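Local coordinates for protein trimethylamine-N-oxide reductase (Haemophilus influenzae, PDB 7L5I) that probably reduces trimethylamine N-oxide or related oxides at a molybdenum centre carried by two pterin guanosine dinucleotide cofactors, at residues V88-L93 and R106-R111; D100-G105 and A477-D482; L118-N123 and A498-P503; I454-W459 and P481-V486. All blocks are in the same frame, centred on the assembly; numbering follows the deposited sequence.

In the fold
Three of the four contacts reach one six-stranded mixed sheet in the molybdopterin oxidoreductase family region, and interaction 2 joins the loops beside it. Interaction 1 pairs the outermost strand 109-111 with 87-89; interaction 3 lays helix 114-131 on the next strand, 500-503; interaction 4 pairs 483-488, the neighbour of 500-503, with 456-460. Their centres lie about 9 to 15 Å apart. Along the chain interaction 1 closes before 3 and 4 open, and interaction 2 alternates with both 1 and 3. D499 of interaction 3 bridges R89 of interaction 1 and R104 of interaction 2; interactions 2 and 4 share P481 and D482. Sequence-distant segments thus meet on one sheet, with W459 of interaction 4 about 6 Å from a bound cofactor.

Interaction 1 (V88-L93 and R106-R111); sequences VRKGFL and RDEWVR
With CG swung away from its own backbone N (chi1 -160°), D107 carries its carboxylate to the start of helix 90-94, while a bend at chi3 (-59°) turns the guanidinium of R89 back to the same spot. The two side chains cross at about a right angle and meet at D107 OD2. This oxygen takes G91 N at 2.8 Å on its syn side and R89 NH1 at 3.0 Å on its anti side, the latter as a salt bridge, both somewhat out of the carboxylate plane. D107 OD1 accepts E108 N from above that plane, which leaves the group little rotational freedom. A positive neighbour and the N-terminal turn of a helix would together be expected to favour the ionised acid.

Alongside, K90 N makes a nearly straight 2.8 Å bond to E108 O. V88 and V110 form an antiparallel hydrogen-bonded pair, V88 N to V110 O at 2.9 Å and V110 N to V88 O at 2.8 Å. R89 CG sits over one face of the W109 ring, 4.1 Å from the centroid of its six-membered part, a CH-pi contact in which the guanidinium stands almost perpendicular to the indole. On the V88 and V110 side, L93 CD1 packs on V110 CG1 at 3.8 Å.

Strand 109-111 is thereby fixed as the outermost strand of the mixed sheet, beside 87-89. From there R89 NE makes a salt bridge to D499 just before the next strand, 500-503, W109 meets W491 edge-to-face, and F92 and L93 lean on helix 114-131.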
# COMPACT_ATOMS: atom_id res chain seq x y z
N VAL A 88 -27.23 8.70 10.18
CA VAL A 88 -26.70 10.00 10.57
C VAL A 88 -26.55 10.04 12.09
O VAL A 88 -27.40 9.54 12.82
CB VAL A 88 -27.63 11.14 10.08
CG1 VAL A 88 -27.04 12.50 10.43
CG2 VAL A 88 -27.85 11.02 8.60
N ARG A 89 -25.46 10.63 12.56
CA ARG A 89 -25.30 10.83 13.99
C ARG A 89 -26.46 11.62 14.57
O ARG A 89 -26.85 12.67 14.04
CB ARG A 89 -24.02 11.62 14.33
CG ARG A 89 -22.76 10.92 14.28
CD ARG A 89 -21.72 11.68 15.10
NE ARG A 89 -21.44 13.06 14.67
CZ ARG A 89 -21.74 14.16 15.37
NH1 ARG A 89 -22.36 14.08 16.53
NH2 ARG A 89 -21.39 15.35 14.90
N LYS A 90 -26.96 11.16 15.73
CA LYS A 90 -28.02 11.89 16.44
C LYS A 90 -27.69 13.37 16.61
O LYS A 90 -28.53 14.24 16.34
CB LYS A 90 -28.24 11.23 17.81
CG LYS A 90 -29.37 11.83 18.63
CD LYS A 90 -29.54 11.08 19.95
CE LYS A 90 -30.74 11.61 20.74
NZ LYS A 90 -31.82 12.15 19.87
N GLY A 91 -26.49 13.68 17.10
CA GLY A 91 -26.15 15.07 17.38
C GLY A 91 -25.96 15.90 16.14
O GLY A 91 -26.18 17.12 16.15
N PHE A 92 -25.58 15.27 15.04
CA PHE A 92 -25.47 16.00 13.79
C PHE A 92 -26.84 16.29 13.22
O PHE A 92 -27.08 17.38 12.70
CB PHE A 92 -24.63 15.22 12.79
CG PHE A 92 -24.30 16.00 11.57
CD1 PHE A 92 -23.16 16.79 11.53
CD2 PHE A 92 -25.10 15.95 10.48
CE1 PHE A 92 -22.85 17.51 10.38
CE2 PHE A 92 -24.81 16.67 9.34
CZ PHE A 92 -23.68 17.46 9.30
N LEU A 93 -27.76 15.31 13.28
CA LEU A 93 -29.12 15.58 12.79
C LEU A 93 -29.73 16.77 13.51
O LEU A 93 -30.48 17.56 12.91
CB LEU A 93 -30.01 14.36 13.01
CG LEU A 93 -30.33 13.39 11.90
CD1 LEU A 93 -31.45 12.49 12.39
CD2 LEU A 93 -30.70 14.10 10.62
N ARG A 106 -18.66 8.41 19.17
CA ARG A 106 -19.28 7.97 20.42
C ARG A 106 -20.73 8.42 20.55
O ARG A 106 -21.24 8.48 21.68
CB ARG A 106 -18.44 8.50 21.60
CG ARG A 106 -18.24 9.99 21.60
CD ARG A 106 -17.26 10.45 22.71
NE ARG A 106 -17.29 11.91 22.88
CZ ARG A 106 -17.90 12.56 23.86
NH1 ARG A 106 -18.56 11.91 24.82
NH2 ARG A 106 -17.86 13.89 23.89
N ASP A 107 -21.41 8.69 19.45
CA ASP A 107 -22.78 9.17 19.43
C ASP A 107 -23.70 8.03 19.03
O ASP A 107 -23.26 6.97 18.59
CB ASP A 107 -22.88 10.36 18.45
CG ASP A 107 -24.10 11.25 18.69
OD1 ASP A 107 -24.92 10.99 19.59
OD2 ASP A 107 -24.23 12.27 17.95
N GLU A 108 -24.99 8.22 19.24
CA GLU A 108 -25.97 7.25 18.75
C GLU A 108 -26.25 7.53 17.27
O GLU A 108 -26.15 8.67 16.82
CB GLU A 108 -27.26 7.31 19.56
CG GLU A 108 -27.02 7.05 21.06
CD GLU A 108 -28.27 7.19 21.91
OE1 GLU A 108 -28.66 6.20 22.55
OE2 GLU A 108 -28.86 8.30 21.94
N TRP A 109 -26.58 6.48 16.53
CA TRP A 109 -26.87 6.61 15.11
C TRP A 109 -28.36 6.55 14.85
O TRP A 109 -29.09 5.80 15.50
CB TRP A 109 -26.17 5.51 14.32
CG TRP A 109 -24.72 5.70 14.30
CD1 TRP A 109 -23.81 5.17 15.18
CD2 TRP A 109 -23.99 6.49 13.38
NE1 TRP A 109 -22.55 5.58 14.83
CE2 TRP A 109 -22.63 6.40 13.73
CE3 TRP A 109 -24.36 7.27 12.28
CZ2 TRP A 109 -21.63 7.04 13.02
CZ3 TRP A 109 -23.37 7.89 11.57
CH2 TRP A 109 -22.02 7.80 11.95
N VAL A 110 -28.81 7.34 13.89
CA VAL A 110 -30.21 7.39 13.49
C VAL A 110 -30.33 6.90 12.06
O VAL A 110 -29.63 7.39 11.17
CB VAL A 110 -30.78 8.82 13.62
CG1 VAL A 110 -32.23 8.84 13.20
CG2 VAL A 110 -30.61 9.32 15.04
N ARG A 111 -31.18 5.90 11.83
CA ARG A 111 -31.45 5.46 10.47
C ARG A 111 -32.36 6.47 9.79
O ARG A 111 -33.36 6.91 10.37
CB ARG A 111 -32.13 4.09 10.43
CG ARG A 111 -32.96 3.83 9.14
CD ARG A 111 -33.27 2.37 9.04
NE ARG A 111 -34.11 1.83 7.96
CZ ARG A 111 -34.21 2.22 6.68
NH1 ARG A 111 -34.98 1.49 5.90
NH2 ARG A 111 -33.63 3.32 6.18

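Interaction 2 (D100-G105 and A477-D482); sequences DTTMRG and AFQKPD
R104 sends its guanidinium across to the backbone of 477-482, and its contact is one of nitrogens with carbonyl oxygens. The extended run from CG to NE carries the planar group to the carbonyls of F478 and P481. P481 O is gripped end-on by two nitrogens, R104 NH1 at 2.8 Å and R104 NH2 at 2.9 Å, and lies in the plane of the guanidinium. R104 NH1 also bonds F478 O at 2.8 Å, this time tilted from that plane. R104 NH2 also forms a salt bridge with D499, and T101 CG2 lies over one face, toward its rim, so the flat group is fixed from several directions.

Q479 takes part through its backbone O and its side chain. The carbonyl O accepts T101 OG1 at 2.6 Å, in the carbonyl plane and on a lone pair; chi1 of 59° sets that hydroxyl between the backbone N and C of T101 and turns it toward Q479 O. The extended side chain runs along the T101-T102 backbone, with Q479 CG 3.6 Å from T101 O. At its end Q479 NE2 donates to a water at 2.6 Å, and that water donates to R104 O.

The contact is a loop-to-loop junction: an Asx turn, in which D100 OD1 accepts T102 N, with the 3-10 segment 101-103, is joined through the R104 guanidinium to the type I beta turn A477-K480 and the residues leading into strand 483-488.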
# COMPACT_ATOMS: atom_id res chain seq x y z
N ASP A 100 -21.70 19.49 18.24
CA ASP A 100 -20.55 19.20 19.11
C ASP A 100 -19.78 18.07 18.46
O ASP A 100 -20.19 16.90 18.52
CB ASP A 100 -21.01 18.81 20.51
CG ASP A 100 -19.85 18.34 21.40
OD1 ASP A 100 -18.68 18.43 20.97
OD2 ASP A 100 -20.12 17.88 22.54
N THR A 101 -18.69 18.40 17.77
CA THR A 101 -17.99 17.39 16.98
C THR A 101 -17.16 16.45 17.82
O THR A 101 -16.64 15.46 17.29
CB THR A 101 -17.10 18.06 15.95
OG1 THR A 101 -16.16 18.88 16.65
CG2 THR A 101 -17.93 18.90 15.00
N THR A 102 -17.01 16.72 19.13
CA THR A 102 -16.33 15.75 19.97
C THR A 102 -17.17 14.52 20.20
O THR A 102 -16.68 13.54 20.77
CB THR A 102 -15.94 16.36 21.33
OG1 THR A 102 -17.12 16.56 22.10
CG2 THR A 102 -15.23 17.67 21.12
N MET A 103 -18.43 14.54 19.77
CA MET A 103 -19.25 13.35 19.81
C MET A 103 -18.98 12.40 18.65
O MET A 103 -19.53 11.30 18.64
CB MET A 103 -20.73 13.74 19.82
CG MET A 103 -21.17 14.42 21.11
SD MET A 103 -21.10 13.30 22.52
CE MET A 103 -22.32 12.07 22.06
N ARG A 104 -18.14 12.77 17.69
CA ARG A 104 -17.80 11.83 16.63
C ARG A 104 -17.12 10.61 17.25
O ARG A 104 -16.24 10.74 18.11
CB ARG A 104 -16.89 12.48 15.58
CG ARG A 104 -17.66 13.38 14.65
CD ARG A 104 -16.78 14.12 13.64
NE ARG A 104 -17.61 15.06 12.90
CZ ARG A 104 -17.28 16.30 12.55
NH1 ARG A 104 -16.10 16.81 12.85
NH2 ARG A 104 -18.15 17.04 11.88
N GLY A 105 -17.57 9.42 16.84
CA GLY A 105 -17.05 8.17 17.33
C GLY A 105 -17.74 7.64 18.56
O GLY A 105 -17.45 6.52 18.98
N ALA A 477 -8.12 15.33 14.95
CA ALA A 477 -8.18 15.98 13.66
C ALA A 477 -9.58 15.91 13.06
O ALA A 477 -10.06 16.87 12.45
CB ALA A 477 -7.17 15.33 12.70
N PHE A 478 -10.24 14.78 13.22
CA PHE A 478 -11.57 14.61 12.65
C PHE A 478 -12.65 15.31 13.45
O PHE A 478 -13.81 15.29 13.03
CB PHE A 478 -11.89 13.12 12.51
CG PHE A 478 -11.60 12.60 11.15
CD1 PHE A 478 -10.30 12.55 10.69
CD2 PHE A 478 -12.63 12.22 10.31
CE1 PHE A 478 -10.01 12.10 9.40
CE2 PHE A 478 -12.34 11.76 9.01
CZ PHE A 478 -11.04 11.72 8.55
N GLN A 479 -12.30 15.94 14.57
CA GLN A 479 -13.24 16.85 15.24
C GLN A 479 -13.26 18.23 14.61
O GLN A 479 -14.13 19.03 14.96
CB GLN A 479 -12.88 16.97 16.71
CG GLN A 479 -13.00 15.65 17.42
CD GLN A 479 -12.51 15.67 18.85
OE1 GLN A 479 -11.87 16.62 19.30
NE2 GLN A 479 -12.80 14.60 19.57
N LYS A 480 -12.36 18.54 13.70
CA LYS A 480 -12.26 19.90 13.20
C LYS A 480 -13.27 20.20 12.09
O LYS A 480 -13.82 21.32 12.06
CB LYS A 480 -10.84 20.17 12.70
CG LYS A 480 -9.80 20.26 13.81
CD LYS A 480 -10.20 21.31 14.84
CE LYS A 480 -9.04 21.74 15.72
NZ LYS A 480 -9.51 22.76 16.72
N PRO A 481 -13.56 19.28 11.17
CA PRO A 481 -14.49 19.63 10.09
C PRO A 481 -15.90 19.86 10.59
O PRO A 481 -16.33 19.30 11.60
CB PRO A 481 -14.43 18.41 9.16
CG PRO A 481 -13.07 17.77 9.44
CD PRO A 481 -12.88 17.99 10.92
N ASP A 482 -16.64 20.69 9.82
CA ASP A 482 -18.06 20.87 10.06
C ASP A 482 -18.86 19.62 9.71
O ASP A 482 -19.86 19.32 10.37
CB ASP A 482 -18.59 22.04 9.23
CG ASP A 482 -18.03 23.38 9.65
OD1 ASP A 482 -17.46 23.48 10.75
OD2 ASP A 482 -18.19 24.36 8.88
O HOH W 1 -14.08 12.61 18.51

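Interaction 3 (L118-N123 and A498-P503); sequences LDLVHN and ADIVLP
I500 on strand 500-503 meets L120 and V121 of helix 114-131 in the helix-on-sheet packing of an alpha/beta layer, where the helix packs against one face of the mixed sheet. The two axes come within 10.1 Å, at 129° between their N-to-C directions, and the interface is wholly apolar.

The tight part is centred on I500. Its CG1 branch extends toward the helix (chi1 -59°), bringing I500 CD1 to 3.7 Å from L120 CD2 and 4.0 Å from L120 CG. L120 reaches it because its CG stands trans to the backbone N, and F92 touches both residues from the side of helix 90-94.

Toward the start of the helix segment the fit is slacker: L118 CD2 comes no nearer than 4.5 Å to L502 CD1, and L118 also touches helix 540-550. L120 is the partly exposed member of the contact, whereas L118, V121, I500 and L502 are buried; elsewhere on the helix N123 is exposed and D119 forms a salt bridge with R550. The L502 side chain lies about 8 Å from a bound cofactor. V121 spans the two zones with a single methyl, V121 CG2 standing 4.0 Å from I500 CG2 and 4.3 Å from L502 CD1.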
# COMPACT_ATOMS: atom_id res chain seq x y z
N LEU A 118 -29.36 12.04 1.27
CA LEU A 118 -28.81 12.72 0.10
C LEU A 118 -29.10 14.21 0.12
O LEU A 118 -28.24 15.01 -0.26
CB LEU A 118 -29.36 12.07 -1.16
CG LEU A 118 -28.93 10.61 -1.30
CD1 LEU A 118 -29.76 9.96 -2.38
CD2 LEU A 118 -27.46 10.46 -1.61
N ASP A 119 -30.31 14.60 0.55
CA ASP A 119 -30.62 16.01 0.72
C ASP A 119 -29.66 16.66 1.73
O ASP A 119 -29.18 17.78 1.53
CB ASP A 119 -32.06 16.20 1.20
CG ASP A 119 -33.11 15.93 0.14
OD1 ASP A 119 -32.80 15.77 -1.05
OD2 ASP A 119 -34.31 15.92 0.51
N LEU A 120 -29.36 15.95 2.83
CA LEU A 120 -28.48 16.48 3.86
C LEU A 120 -27.05 16.61 3.36
O LEU A 120 -26.39 17.63 3.63
CB LEU A 120 -28.54 15.60 5.11
CG LEU A 120 -27.76 16.04 6.32
CD1 LEU A 120 -28.33 17.35 6.87
CD2 LEU A 120 -27.81 14.93 7.38
N VAL A 121 -26.54 15.60 2.66
CA VAL A 121 -25.20 15.71 2.08
C VAL A 121 -25.13 16.90 1.13
O VAL A 121 -24.20 17.71 1.19
CB VAL A 121 -24.81 14.42 1.36
CG1 VAL A 121 -23.52 14.61 0.58
CG2 VAL A 121 -24.66 13.27 2.34
N HIS A 122 -26.11 17.00 0.23
CA HIS A 122 -26.09 18.09 -0.74
C HIS A 122 -26.10 19.44 -0.03
O HIS A 122 -25.32 20.34 -0.36
CB HIS A 122 -27.28 17.97 -1.67
CG HIS A 122 -27.47 19.17 -2.54
ND1 HIS A 122 -26.62 19.48 -3.58
CD2 HIS A 122 -28.39 20.17 -2.50
CE1 HIS A 122 -27.00 20.62 -4.14
NE2 HIS A 122 -28.08 21.04 -3.52
N ASN A 123 -26.99 19.59 0.95
CA ASN A 123 -27.11 20.87 1.64
C ASN A 123 -25.85 21.22 2.43
O ASN A 123 -25.45 22.39 2.47
CB ASN A 123 -28.33 20.85 2.56
CG ASN A 123 -29.63 20.89 1.78
OD1 ASN A 123 -29.70 21.50 0.72
ND2 ASN A 123 -30.65 20.23 2.30
N ALA A 498 -17.76 9.21 11.48
CA ALA A 498 -18.37 10.15 10.55
C ALA A 498 -19.62 10.80 11.14
O ALA A 498 -20.08 10.47 12.22
CB ALA A 498 -18.71 9.43 9.24
N ASP A 499 -20.17 11.76 10.40
CA ASP A 499 -21.49 12.31 10.69
C ASP A 499 -22.59 11.59 9.92
O ASP A 499 -23.69 11.40 10.44
CB ASP A 499 -21.54 13.79 10.33
CG ASP A 499 -20.58 14.61 11.12
OD1 ASP A 499 -20.43 14.35 12.33
OD2 ASP A 499 -20.00 15.55 10.54
N ILE A 500 -22.29 11.26 8.67
CA ILE A 500 -23.23 10.66 7.74
C ILE A 500 -22.53 9.46 7.10
O ILE A 500 -21.41 9.61 6.57
CB ILE A 500 -23.66 11.65 6.65
CG1 ILE A 500 -24.31 12.89 7.26
CG2 ILE A 500 -24.57 10.96 5.65
CD1 ILE A 500 -24.34 14.06 6.32
N VAL A 501 -23.17 8.30 7.15
CA VAL A 501 -22.63 7.07 6.58
C VAL A 501 -23.63 6.53 5.57
O VAL A 501 -24.80 6.28 5.92
CB VAL A 501 -22.33 6.00 7.65
CG1 VAL A 501 -21.85 4.68 7.00
CG2 VAL A 501 -21.28 6.52 8.59
N LEU A 502 -23.19 6.38 4.34
CA LEU A 502 -24.04 5.90 3.25
C LEU A 502 -23.61 4.50 2.85
O LEU A 502 -22.43 4.26 2.57
CB LEU A 502 -23.94 6.85 2.05
CG LEU A 502 -24.28 8.31 2.32
CD1 LEU A 502 -24.16 9.14 1.08
CD2 LEU A 502 -25.67 8.47 2.91
N PRO A 503 -24.53 3.54 2.83
CA PRO A 503 -24.13 2.15 2.56
C PRO A 503 -23.83 1.94 1.08
O PRO A 503 -24.67 2.23 0.21
CB PRO A 503 -25.35 1.34 3.01
CG PRO A 503 -26.49 2.28 2.85
CD PRO A 503 -25.96 3.64 3.20

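Interaction 4 (I454-W459 and P481-V486); sequences IKAVYW and PDVVIV
Y458 lays one face of its ring over the CG2 methyl of I485, which stands 3.7 Å from the ring centroid in a CH-pi contact. The ring gets there by its torsions: CG is trans to the backbone N (chi1 -156°) and chi2 of -38° tips the plane back across the neighbouring strand, while the hydroxyl is held by N487. On the same side of the sheet, V483 takes the less common rotamer with CG1 between its backbone N and carbonyl carbon (chi1 61°). This presses V483 CG1 to 3.5 Å from A456 CB, a tight fit for two carbons.

Strands 456-460 and 483-488 are parallel neighbours joined by a connection that includes helices 464-467 and 471-477, a beta-alpha-beta crossover. Their regular bonds are V457 N to V483 O at 3.0 Å, I485 N to V457 O at 2.9 Å and W459 N to I485 O at 2.9 Å. At the entry, K455 O receives weak bonds from D482 N and V483 N, and the K455 and D482 side chains run side by side with their charged ends apart.

On the opposite face, the V457 and P481 side chains cross, V457 CG2 lying 3.7 Å from P481 CG. The W459 indole leads away from strand 483-488, with W459 CB 4.3 Å from V486 CG2. The W459 side chain approaches a bound cofactor to about 6 Å, and its NE1 bonds to the backbone O of Y142, a residue of the pocket around the bound oxygen atom.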
# COMPACT_ATOMS: atom_id res chain seq x y z
N ILE A 454 -9.88 23.22 5.94
CA ILE A 454 -10.84 22.20 5.50
C ILE A 454 -12.04 22.22 6.42
O ILE A 454 -11.89 22.07 7.64
CB ILE A 454 -10.20 20.79 5.46
CG1 ILE A 454 -9.02 20.72 4.49
CG2 ILE A 454 -11.27 19.73 5.14
CD1 ILE A 454 -9.34 21.09 3.06
N LYS A 455 -13.23 22.34 5.84
CA LYS A 455 -14.51 22.33 6.55
C LYS A 455 -15.33 21.07 6.32
O LYS A 455 -16.25 20.81 7.10
CB LYS A 455 -15.37 23.52 6.12
CG LYS A 455 -14.65 24.86 6.23
CD LYS A 455 -14.27 25.15 7.65
CE LYS A 455 -13.48 26.45 7.73
NZ LYS A 455 -13.04 26.68 9.13
N ALA A 456 -15.07 20.34 5.25
CA ALA A 456 -15.83 19.14 4.95
C ALA A 456 -14.86 18.06 4.47
O ALA A 456 -13.92 18.35 3.73
CB ALA A 456 -16.87 19.41 3.87
N VAL A 457 -15.09 16.83 4.92
CA VAL A 457 -14.30 15.68 4.52
C VAL A 457 -15.26 14.63 3.98
O VAL A 457 -16.28 14.33 4.61
CB VAL A 457 -13.48 15.10 5.69
CG1 VAL A 457 -12.86 13.76 5.31
CG2 VAL A 457 -12.42 16.12 6.15
N TYR A 458 -14.96 14.10 2.80
CA TYR A 458 -15.72 13.01 2.21
C TYR A 458 -14.74 11.88 1.88
O TYR A 458 -13.78 12.10 1.14
CB TYR A 458 -16.45 13.50 0.95
CG TYR A 458 -17.68 12.71 0.56
CD1 TYR A 458 -17.73 11.32 0.68
CD2 TYR A 458 -18.80 13.34 0.06
CE1 TYR A 458 -18.87 10.61 0.33
CE2 TYR A 458 -19.93 12.65 -0.28
CZ TYR A 458 -19.97 11.28 -0.15
OH TYR A 458 -21.12 10.58 -0.51
N TRP A 459 -14.97 10.70 2.44
CA TRP A 459 -14.17 9.51 2.16
C TRP A 459 -15.06 8.47 1.52
O TRP A 459 -16.17 8.22 1.99
CB TRP A 459 -13.52 8.95 3.45
CG TRP A 459 -12.05 8.71 3.29
CD1 TRP A 459 -11.45 7.67 2.59
CD2 TRP A 459 -10.97 9.53 3.76
NE1 TRP A 459 -10.10 7.80 2.63
CE2 TRP A 459 -9.77 8.92 3.33
CE3 TRP A 459 -10.90 10.69 4.53
CZ2 TRP A 459 -8.51 9.46 3.65
CZ3 TRP A 459 -9.66 11.23 4.81
CH2 TRP A 459 -8.48 10.60 4.38
N PRO A 481 -13.56 19.28 11.17
CA PRO A 481 -14.49 19.63 10.09
C PRO A 481 -15.90 19.86 10.59
O PRO A 481 -16.33 19.30 11.60
CB PRO A 481 -14.43 18.41 9.16
CG PRO A 481 -13.07 17.77 9.44
CD PRO A 481 -12.88 17.99 10.92
N ASP A 482 -16.64 20.69 9.82
CA ASP A 482 -18.06 20.87 10.06
C ASP A 482 -18.86 19.62 9.71
O ASP A 482 -19.86 19.32 10.37
CB ASP A 482 -18.59 22.04 9.23
CG ASP A 482 -18.03 23.38 9.65
OD1 ASP A 482 -17.46 23.48 10.75
OD2 ASP A 482 -18.19 24.36 8.88
N VAL A 483 -18.48 18.91 8.64
CA VAL A 483 -19.21 17.73 8.20
C VAL A 483 -18.22 16.68 7.71
O VAL A 483 -17.23 17.01 7.04
CB VAL A 483 -20.27 18.09 7.13
CG1 VAL A 483 -19.62 18.70 5.90
CG2 VAL A 483 -21.07 16.88 6.77
N VAL A 484 -18.47 15.42 8.08
CA VAL A 484 -17.67 14.27 7.67
C VAL A 484 -18.62 13.24 7.10
O VAL A 484 -19.53 12.78 7.80
CB VAL A 484 -16.87 13.67 8.85
CG1 VAL A 484 -16.13 12.40 8.40
CG2 VAL A 484 -15.88 14.68 9.40
N ILE A 485 -18.44 12.89 5.83
CA ILE A 485 -19.30 11.95 5.12
C ILE A 485 -18.46 10.76 4.68
O ILE A 485 -17.34 10.93 4.18
CB ILE A 485 -19.96 12.61 3.89
CG1 ILE A 485 -20.67 13.89 4.31
CG2 ILE A 485 -20.91 11.64 3.23
CD1 ILE A 485 -20.50 15.00 3.31
N VAL A 486 -19.02 9.54 4.83
CA VAL A 486 -18.35 8.31 4.42
C VAL A 486 -19.34 7.43 3.65
O VAL A 486 -20.45 7.18 4.12
CB VAL A 486 -17.79 7.53 5.63
CG1 VAL A 486 -17.26 6.16 5.20
CG2 VAL A 486 -16.72 8.33 6.32